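Local coordinates for protein multi-copper Oxidase CueO (PDB 6EVG) that oxidises phenolic and lignin-related substrates as a laccase-like multicopper oxidase, probably passing their electrons through copper centres to molecular oxygen, at residues I253-V259 with P453-Q457; R444-N449 with D467-E471. Residue numbers count along the deposited sequence, not the author numbering.

Contact 1 of 2, residues I253-V259 with P453-Q457; sequences IGNPEPV and PPAHQ
Residues 253-259 turn a corner at Gly254 and Asn255 and then run extended. Residues 453-457 approach through two prolines, make a short 3-10 turn at Ala455 and His456, and close it with Gln457 N to Pro454 O at 2.9 Å. Glu257 and His456 form the closest CA pair of the two segments, 5.8 Å apart. Glu257 reaches across fully extended, with chi1 and chi2 both t. Its OE1 accepts two hydrogen bonds from one residue: His456 ND1 to Glu257 OE1 is 2.8 Å, and His456 N to Glu257 OE1 is also 2.8 Å. The His456 p rotamer brings ND1 round to the same oxygen as its own backbone NH. Ala455 N lies 3.4 Å from Glu257 OE1, but at a poor angle. It donates instead to a water at 2.8 Å from Ala455 N, and this water gives a weak bond of 3.3 Å to Glu257 OE2. Ala455 O is taken by the hydroxyl of Ser458. Val259 CG1 sits over one face of the His456 ring, 4.0 Å from its centroid, as a CH-pi contact. Ile253 CD1 meets Ala455 O at 3.6 Å. Pro256 and Pro258 point away from 453-457, and their rings touch Leu244 of strand 243-248. The arrangement is a His-carboxylate hydrogen bond joining an edge strand of one cupredoxin-like domain to a loop of another, within the multidomain multicopper oxidase fold.

Contact 2 of 2, residues R444-N449 with D467-E471; sequences RILSLN and DGKAE
This is an antiparallel strand pairing at the edge of a four-stranded sheet in the C-terminal cupredoxin-like domain. Strand 444-448 is the outer strand and pairs with strand 469-471. Their axes approach to 4.7 Å, with 150° between the N-to-C directions. Ser447 and Glu471 form a hydrogen-bonded pair, CA to CA 5.2 Å. Leu448 and Ala470 form a non-hydrogen-bonded pair, with CA to CA 4.5 Å. A classic beta bulge interrupts the ladder: Leu446 and Ser447 both face Glu471, and the helical psi of Leu446 (-39°) makes the kink. Glu471 O accepts from Leu446 N at 2.8 Å and from Ser447 N at 3.3 Å. Glu471 N returns a bond to Ser447 O at 3.0 Å. At the other end Asn449 N donates to Lys469 O at 2.8 Å. Asn449 has positive phi (52°) and chi1 m. Its amide bonds both ways: Lys469 N to Asn449 OD1 is 2.9 Å, and Asn449 ND2 to Asp467 O is 2.8 Å. Gly468, at phi 108° and psi -94°, has no space for a CB, which would clash with Asn449 OD1. Leu448 CD2 packs on Ala470 CB at 3.9 Å. On the side away from strand 442-448, strand 469-475 pairs with strand 422-428, where Lys469 makes a salt bridge to Asp426. Glu471 makes another to Arg332 of strand 332-336, the opposite edge strand of the sheet.

From the N terminus, the chain first lays down 253-259 at an edge of a sheet. It then runs on into the C-terminal domain and reaches 444-449. The loop that follows carries 453-457 back against 253-259, so contact 1 closes a loop of 193 intervening residues. The chain next passes strand 463-466, and 467-471 closes the much shorter loop of contact 2. The two closures cross, because 453-457 lies between the two partners of contact 2. They also touch: Pro453 CG lies 3.3 Å from Ile445 O. Contact 1 joins two domains; contact 2 pairs strand 442-448, from which the bridging loop departs, with strand 469-475, reached after strand 463-466 of the other sheet.

Contact 1 of 2, residues I253-V259 with P453-Q457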
loop_
_atom_site.group_PDB
_atom_site.type_symbol
_atom_site.label_atom_id
_atom_site.label_comp_id
_atom_site.label_asym_id
_atom_site.label_seq_id
_atom_site.Cartn_x
_atom_site.Cartn_y
_atom_site.Cartn_z
ATOM N N ILE A 253 -9.267 9.127 11.101
ATOM C CA ILE A 253 -10.672 9.546 10.890
ATOM C C ILE A 253 -11.227 10.066 12.189
ATOM O O ILE A 253 -10.904 9.572 13.265
ATOM C CB ILE A 253 -11.543 8.515 10.281
ATOM C CG1 ILE A 253 -11.510 7.238 11.057
ATOM C CG2 ILE A 253 -11.226 8.345 8.810
ATOM C CD1 ILE A 253 -12.670 6.272 10.717
ATOM N N GLY A 254 -12.062 11.088 12.047
ATOM C CA GLY A 254 -12.604 11.738 13.227
ATOM C C GLY A 254 -13.460 10.857 14.117
ATOM O O GLY A 254 -13.376 10.960 15.328
ATOM N N ASN A 255 -14.230 9.970 13.474
ATOM C CA ASN A 255 -15.153 9.058 14.182
ATOM C C ASN A 255 -14.817 7.615 13.845
ATOM O O ASN A 255 -15.416 7.036 12.966
ATOM C CB ASN A 255 -16.589 9.434 13.805
ATOM C CG ASN A 255 -16.856 10.943 13.996
ATOM O OD1 ASN A 255 -16.551 11.514 15.030
ATOM N ND2 ASN A 255 -17.411 11.571 13.007
ATOM N N PRO A 256 -13.834 7.035 14.567
ATOM C CA PRO A 256 -13.441 5.630 14.332
ATOM C C PRO A 256 -14.669 4.722 14.242
ATOM O O PRO A 256 -15.663 4.851 15.028
ATOM C CB PRO A 256 -12.600 5.284 15.537
ATOM C CG PRO A 256 -11.913 6.582 15.882
ATOM C CD PRO A 256 -12.955 7.684 15.548
ATOM N N GLU A 257 -14.600 3.731 13.359
ATOM C CA GLU A 257 -15.704 2.872 13.045
ATOM C C GLU A 257 -15.361 1.420 13.276
ATOM O O GLU A 257 -14.421 0.943 12.687
ATOM C CB GLU A 257 -16.067 3.051 11.539
ATOM C CG GLU A 257 -17.303 2.198 11.151
ATOM C CD GLU A 257 -17.603 2.094 9.660
ATOM O OE1 GLU A 257 -16.784 2.467 8.803
ATOM O OE2 GLU A 257 -18.682 1.542 9.345
ATOM N N PRO A 258 -16.170 0.659 14.070
ATOM C CA PRO A 258 -15.957 -0.782 14.140
ATOM C C PRO A 258 -16.482 -1.479 12.928
ATOM O O PRO A 258 -17.627 -1.209 12.483
ATOM C CB PRO A 258 -16.697 -1.196 15.416
ATOM C CG PRO A 258 -17.766 -0.167 15.532
ATOM C CD PRO A 258 -17.298 1.117 14.898
ATOM N N VAL A 259 -15.701 -2.378 12.394
ATOM C CA VAL A 259 -16.146 -3.240 11.316
ATOM C C VAL A 259 -15.913 -4.691 11.708
ATOM O O VAL A 259 -15.020 -4.995 12.485
ATOM C CB VAL A 259 -15.524 -2.925 9.977
ATOM C CG1 VAL A 259 -15.751 -1.478 9.554
ATOM C CG2 VAL A 259 -14.092 -3.217 9.976
ATOM N N PRO A 453 -19.296 6.839 1.207
ATOM C CA PRO A 453 -18.503 5.759 1.741
ATOM C C PRO A 453 -18.768 5.552 3.207
ATOM O O PRO A 453 -19.161 6.499 3.922
ATOM C CB PRO A 453 -17.058 6.243 1.539
ATOM C CG PRO A 453 -17.135 7.698 1.524
ATOM C CD PRO A 453 -18.457 7.996 0.848
ATOM N N PRO A 454 -18.491 4.352 3.719
ATOM C CA PRO A 454 -18.536 4.135 5.194
ATOM C C PRO A 454 -17.463 5.007 5.831
ATOM O O PRO A 454 -16.456 5.364 5.208
ATOM C CB PRO A 454 -18.257 2.648 5.351
ATOM C CG PRO A 454 -17.435 2.345 4.181
ATOM C CD PRO A 454 -17.953 3.176 3.034
ATOM N N ALA A 455 -17.628 5.254 7.129
ATOM C CA ALA A 455 -16.719 6.118 7.853
ATOM C C ALA A 455 -15.238 5.702 7.714
ATOM O O ALA A 455 -14.360 6.545 7.527
ATOM C CB ALA A 455 -17.079 6.205 9.343
ATOM N N HIS A 456 -14.975 4.397 7.785
ATOM C CA HIS A 456 -13.598 3.933 7.729
ATOM C C HIS A 456 -12.897 4.257 6.392
ATOM O O HIS A 456 -11.642 4.228 6.346
ATOM C CB HIS A 456 -13.452 2.469 8.098
ATOM C CG HIS A 456 -13.915 1.461 7.091
ATOM N ND1 HIS A 456 -15.241 1.108 6.919
ATOM C CD2 HIS A 456 -13.231 0.614 6.284
ATOM C CE1 HIS A 456 -15.334 0.100 6.061
ATOM N NE2 HIS A 456 -14.126 -0.215 5.628
ATOM N N GLN A 457 -13.689 4.498 5.324
ATOM C CA GLN A 457 -13.132 4.806 4.017
ATOM C C GLN A 457 -13.304 6.277 3.659
ATOM O O GLN A 457 -13.112 6.625 2.487
ATOM C CB GLN A 457 -13.807 3.943 2.978
ATOM C CG GLN A 457 -13.562 2.448 3.184
ATOM C CD GLN A 457 -14.394 1.525 2.299
ATOM O OE1 GLN A 457 -15.238 1.972 1.535
ATOM N NE2 GLN A 457 -14.078 0.224 2.337
HETATM O O HOH W 1 -20.004 4.395 8.416
#

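Contact 2 of 2, residues R444-N449 with D467-E471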
loop_
_atom_site.group_PDB
_atom_site.type_symbol
_atom_site.label_atom_id
_atom_site.label_comp_id
_atom_site.label_asym_id
_atom_site.label_seq_id
_atom_site.Cartn_x
_atom_site.Cartn_y
_atom_site.Cartn_z
ATOM N N ARG A 444 -10.464 12.434 -1.217
ATOM C CA ARG A 444 -11.595 12.007 -0.393
ATOM C C ARG A 444 -12.561 11.247 -1.258
ATOM O O ARG A 444 -12.939 11.744 -2.334
ATOM C CB ARG A 444 -12.325 13.200 0.250
ATOM C CG ARG A 444 -11.468 14.160 1.024
ATOM C CD ARG A 444 -10.868 13.586 2.299
ATOM N NE ARG A 444 -11.861 13.173 3.296
ATOM C CZ ARG A 444 -12.541 14.016 4.067
ATOM N NH1 ARG A 444 -12.388 15.321 4.022
ATOM N NH2 ARG A 444 -13.395 13.492 4.975
ATOM N N ILE A 445 -13.014 10.076 -0.850
ATOM C CA ILE A 445 -14.024 9.345 -1.595
ATOM C C ILE A 445 -15.384 10.056 -1.324
ATOM O O ILE A 445 -15.810 10.219 -0.187
ATOM C CB ILE A 445 -14.092 7.882 -1.191
ATOM C CG1 ILE A 445 -12.764 7.186 -1.478
ATOM C CG2 ILE A 445 -15.266 7.200 -1.863
ATOM C CD1 ILE A 445 -12.646 5.789 -0.945
ATOM N N LEU A 446 -16.032 10.463 -2.405
ATOM C CA LEU A 446 -17.388 11.051 -2.351
ATOM C C LEU A 446 -18.477 10.054 -2.435
ATOM O O LEU A 446 -19.501 10.177 -1.733
ATOM C CB LEU A 446 -17.556 12.092 -3.480
ATOM C CG LEU A 446 -16.600 13.245 -3.492
ATOM C CD1 LEU A 446 -16.820 14.075 -4.738
ATOM C CD2 LEU A 446 -16.665 14.117 -2.261
ATOM N N SER A 447 -18.338 9.048 -3.246
ATOM C CA SER A 447 -19.379 8.042 -3.471
ATOM C C SER A 447 -18.772 6.764 -4.006
ATOM O O SER A 447 -17.765 6.821 -4.749
ATOM C CB SER A 447 -20.472 8.569 -4.387
ATOM O OG SER A 447 -20.055 8.690 -5.717
ATOM N N LEU A 448 -19.396 5.649 -3.685
ATOM C CA LEU A 448 -19.074 4.328 -4.198
ATOM C C LEU A 448 -20.404 3.751 -4.675
ATOM O O LEU A 448 -21.311 3.529 -3.868
ATOM C CB LEU A 448 -18.472 3.448 -3.098
ATOM C CG LEU A 448 -17.168 3.973 -2.477
ATOM C CD1 LEU A 448 -16.862 3.239 -1.197
ATOM C CD2 LEU A 448 -16.034 3.865 -3.460
ATOM N N ASN A 449 -20.557 3.535 -5.970
ATOM C CA ASN A 449 -21.806 3.010 -6.517
ATOM C C ASN A 449 -23.015 3.818 -6.064
ATOM O O ASN A 449 -24.088 3.230 -5.762
ATOM C CB ASN A 449 -21.916 1.511 -6.320
ATOM C CG ASN A 449 -20.861 0.802 -7.087
ATOM O OD1 ASN A 449 -20.685 0.998 -8.308
ATOM N ND2 ASN A 449 -20.056 0.026 -6.352
ATOM N N ASP A 467 -14.998 -0.554 -7.755
ATOM C CA ASP A 467 -15.762 -1.747 -8.126
ATOM C C ASP A 467 -17.102 -1.285 -8.642
ATOM O O ASP A 467 -18.114 -1.324 -7.933
ATOM C CB ASP A 467 -15.935 -2.690 -6.924
ATOM C CG ASP A 467 -16.588 -4.034 -7.284
ATOM O OD1 ASP A 467 -16.745 -4.345 -8.479
ATOM O OD2 ASP A 467 -16.933 -4.764 -6.314
ATOM N N GLY A 468 -17.156 -0.951 -9.923
ATOM C CA GLY A 468 -18.318 -0.395 -10.597
ATOM C C GLY A 468 -18.026 1.070 -10.881
ATOM O O GLY A 468 -17.368 1.409 -11.873
ATOM N N LYS A 469 -18.465 1.936 -9.974
ATOM C CA LYS A 469 -18.335 3.344 -10.073
ATOM C C LYS A 469 -17.875 3.946 -8.758
ATOM O O LYS A 469 -18.326 3.523 -7.712
ATOM C CB LYS A 469 -19.697 3.954 -10.461
ATOM C CG LYS A 469 -19.674 5.451 -10.573
ATOM C CD LYS A 469 -18.922 5.843 -11.836
ATOM C CE LYS A 469 -18.539 7.303 -11.915
ATOM N NZ LYS A 469 -19.690 8.222 -11.655
ATOM N N ALA A 470 -17.005 4.958 -8.814
ATOM C CA ALA A 470 -16.663 5.803 -7.696
ATOM C C ALA A 470 -16.519 7.228 -8.118
ATOM O O ALA A 470 -16.172 7.503 -9.289
ATOM C CB ALA A 470 -15.385 5.353 -7.023
ATOM N N GLU A 471 -16.713 8.138 -7.190
ATOM C CA GLU A 471 -16.373 9.542 -7.375
ATOM C C GLU A 471 -15.434 9.971 -6.273
ATOM O O GLU A 471 -15.691 9.672 -5.095
ATOM C CB GLU A 471 -17.604 10.485 -7.295
ATOM C CG GLU A 471 -18.695 10.214 -8.307
ATOM C CD GLU A 471 -19.971 10.966 -8.051
ATOM O OE1 GLU A 471 -19.909 12.042 -7.501
ATOM O OE2 GLU A 471 -21.006 10.548 -8.610
#